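Local coordinates for hypothetical protein PH1136 (Pyrococcus horikoshii, PDB 1IXL), which adopts a hot-dog fold and may hydrolyse acyl-CoA thioesters, although its function has not been established, at residues 72-77 and 118-123. Sequence-based numbering, arbitrary orientation.
Sequences KAEVRF and KFYCYV
Strands 72-77 and 118-123 run antiparallel, their short axes 171° apart, and pair K72 with Y120 and E74 with K118 as hydrogen-bonded pairs flanking the non-hydrogen-bonded pair A73–F119. Y120 N gives its hydrogen to K72 O at 2.8 Å in a nearly straight bond, whereas the return bond from K72 N to Y120 O is weak; E74 and K118 exchange two bonds. The pair illustrates how one sheet can carry polar and apolar chemistry on opposite faces. On the face of K72, E74 and Y120, K72 leaves with CG anti to its backbone N (chi1 180°), runs alongside the tyrosine and bends at chi3 (72°), laying its end over one ring face. CE sits above the ring centre, 3.4 Å from the centroid of Y120, a CH-pi contact, and NZ follows in a cation-pi contact, 3.8 Å from that centroid. At the ring edge the Y120 hydroxyl donates to E74 OE1 over 3.0 Å, meeting it from above the carboxylate plane, which stands almost perpendicular to the ring. An alanine at Y120 would remove both the platform and the hydroxyl, and would probably leave K72 and E74 less well fixed. On the other face F119 bridges two small neighbours: its CD2 lies 3.9 Å from A73 CB and its CZ 3.6 Å from V75 CG1. That apolar face turns toward helix 48-63, where F119 packs on A55 and A73 on F52, as in the hot-dog fold, whose sheet wraps a central helix. Strand 68-77 forms one edge of this sheet within the chain, and strand 112-123 lies between strands 68-77 and 100-109.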
loop_
_atom_site.group_PDB
_atom_site.type_symbol
_atom_site.label_atom_id
_atom_site.label_comp_id
_atom_site.label_asym_id
_atom_site.label_seq_id
_atom_site.Cartn_x
_atom_site.Cartn_y
_atom_site.Cartn_z
ATOM N N LYS A 72 -8.769 -2.613 -9.309
ATOM C CA LYS A 72 -9.765 -3.156 -8.403
ATOM C C LYS A 72 -9.091 -3.632 -7.133
ATOM O O LYS A 72 -7.905 -3.989 -7.136
ATOM C CB LYS A 72 -10.463 -4.334 -9.092
ATOM C CG LYS A 72 -11.523 -5.005 -8.282
ATOM C CD LYS A 72 -12.090 -6.208 -9.049
ATOM C CE LYS A 72 -11.081 -7.344 -9.099
ATOM N NZ LYS A 72 -11.745 -8.669 -9.271
ATOM N N ALA A 73 -9.856 -3.661 -6.050
ATOM C CA ALA A 73 -9.326 -4.111 -4.777
ATOM C C ALA A 73 -10.440 -4.682 -3.918
ATOM O O ALA A 73 -11.582 -4.245 -3.997
ATOM C CB ALA A 73 -8.651 -2.940 -4.055
ATOM N N GLU A 74 -10.106 -5.687 -3.130
ATOM C CA GLU A 74 -11.053 -6.277 -2.201
ATOM C C GLU A 74 -10.269 -6.232 -0.897
ATOM O O GLU A 74 -9.137 -6.718 -0.834
ATOM C CB GLU A 74 -11.366 -7.717 -2.605
ATOM C CG GLU A 74 -12.016 -7.793 -3.991
ATOM C CD GLU A 74 -11.980 -9.192 -4.578
ATOM O OE1 GLU A 74 -10.973 -9.911 -4.359
ATOM O OE2 GLU A 74 -12.954 -9.566 -5.274
ATOM N N VAL A 75 -10.830 -5.624 0.133
ATOM C CA VAL A 75 -10.104 -5.538 1.397
ATOM C C VAL A 75 -11.012 -5.830 2.582
ATOM O O VAL A 75 -12.233 -5.651 2.513
ATOM C CB VAL A 75 -9.479 -4.142 1.607
ATOM C CG1 VAL A 75 -8.431 -3.852 0.507
ATOM C CG2 VAL A 75 -10.578 -3.065 1.616
ATOM N N ARG A 76 -10.403 -6.310 3.654
ATOM C CA ARG A 76 -11.107 -6.607 4.898
ATOM C C ARG A 76 -10.330 -5.868 5.964
ATOM O O ARG A 76 -9.095 -5.974 6.039
ATOM C CB ARG A 76 -11.061 -8.106 5.237
ATOM C CG ARG A 76 -11.876 -8.987 4.325
ATOM C CD ARG A 76 -11.596 -10.465 4.578
ATOM N NE ARG A 76 -12.211 -11.283 3.536
ATOM C CZ ARG A 76 -13.496 -11.621 3.524
ATOM N NH1 ARG A 76 -14.295 -11.216 4.508
ATOM N NH2 ARG A 76 -13.984 -12.346 2.521
ATOM N N PHE A 77 -11.036 -5.097 6.773
ATOM C CA PHE A 77 -10.388 -4.369 7.846
ATOM C C PHE A 77 -10.572 -5.317 9.020
ATOM O O PHE A 77 -11.686 -5.601 9.425
ATOM C CB PHE A 77 -11.101 -3.040 8.068
ATOM C CG PHE A 77 -10.982 -2.100 6.896
ATOM C CD1 PHE A 77 -11.737 -2.305 5.737
ATOM C CD2 PHE A 77 -10.108 -1.034 6.942
ATOM C CE1 PHE A 77 -11.611 -1.444 4.641
ATOM C CE2 PHE A 77 -9.972 -0.160 5.844
ATOM C CZ PHE A 77 -10.730 -0.378 4.699
ATOM N N LYS A 118 -6.598 -8.016 -1.627
ATOM C CA LYS A 118 -6.068 -8.391 -2.924
ATOM C C LYS A 118 -6.194 -7.145 -3.788
ATOM O O LYS A 118 -7.261 -6.529 -3.836
ATOM C CB LYS A 118 -6.878 -9.519 -3.554
ATOM C CG LYS A 118 -6.625 -10.879 -2.935
ATOM C CD LYS A 118 -6.949 -11.997 -3.927
ATOM C CE LYS A 118 -7.057 -13.334 -3.201
ATOM N NZ LYS A 118 -6.228 -13.338 -1.958
ATOM N N PHE A 119 -5.106 -6.758 -4.441
ATOM C CA PHE A 119 -5.104 -5.577 -5.294
ATOM C C PHE A 119 -4.788 -6.008 -6.734
ATOM O O PHE A 119 -3.755 -6.635 -6.993
ATOM C CB PHE A 119 -4.068 -4.571 -4.778
ATOM C CG PHE A 119 -4.407 -4.008 -3.417
ATOM C CD1 PHE A 119 -4.368 -4.817 -2.286
ATOM C CD2 PHE A 119 -4.849 -2.696 -3.287
ATOM C CE1 PHE A 119 -4.778 -4.318 -1.030
ATOM C CE2 PHE A 119 -5.254 -2.192 -2.051
ATOM C CZ PHE A 119 -5.221 -2.998 -0.929
ATOM N N TYR A 120 -5.697 -5.681 -7.650
ATOM C CA TYR A 120 -5.571 -6.030 -9.066
ATOM C C TYR A 120 -5.007 -4.811 -9.767
ATOM O O TYR A 120 -5.702 -3.802 -9.965
ATOM C CB TYR A 120 -6.943 -6.437 -9.633
ATOM C CG TYR A 120 -7.580 -7.575 -8.866
ATOM C CD1 TYR A 120 -7.999 -7.399 -7.551
ATOM C CD2 TYR A 120 -7.732 -8.843 -9.442
ATOM C CE1 TYR A 120 -8.549 -8.443 -6.823
ATOM C CE2 TYR A 120 -8.277 -9.895 -8.721
ATOM C CZ TYR A 120 -8.683 -9.687 -7.412
ATOM O OH TYR A 120 -9.215 -10.708 -6.669
ATOM N N CYS A 121 -3.732 -4.930 -10.132
ATOM C CA CYS A 121 -2.959 -3.863 -10.740
ATOM C C CYS A 121 -2.691 -4.061 -12.236
ATOM O O CYS A 121 -2.541 -5.194 -12.714
ATOM C CB CYS A 121 -1.619 -3.743 -9.995
ATOM S SG CYS A 121 -1.760 -3.895 -8.163
ATOM N N TYR A 122 -2.622 -2.940 -12.956
ATOM C CA TYR A 122 -2.391 -2.970 -14.398
ATOM C C TYR A 122 -1.235 -2.098 -14.820
ATOM O O TYR A 122 -1.180 -0.927 -14.466
ATOM C CB TYR A 122 -3.635 -2.471 -15.137
ATOM C CG TYR A 122 -4.806 -3.400 -15.015
ATOM C CD1 TYR A 122 -4.941 -4.498 -15.873
ATOM C CD2 TYR A 122 -5.760 -3.209 -14.025
ATOM C CE1 TYR A 122 -6.008 -5.388 -15.745
ATOM C CE2 TYR A 122 -6.824 -4.083 -13.877
ATOM C CZ TYR A 122 -6.946 -5.172 -14.736
ATOM O OH TYR A 122 -7.976 -6.054 -14.558
ATOM N N VAL A 123 -0.328 -2.670 -15.598
ATOM C CA VAL A 123 0.787 -1.912 -16.123
ATOM C C VAL A 123 0.308 -1.484 -17.512
ATOM O O VAL A 123 0.083 -2.325 -18.396
ATOM C CB VAL A 123 2.033 -2.800 -16.217
ATOM C CG1 VAL A 123 3.185 -2.027 -16.829
ATOM C CG2 VAL A 123 2.402 -3.298 -14.814
#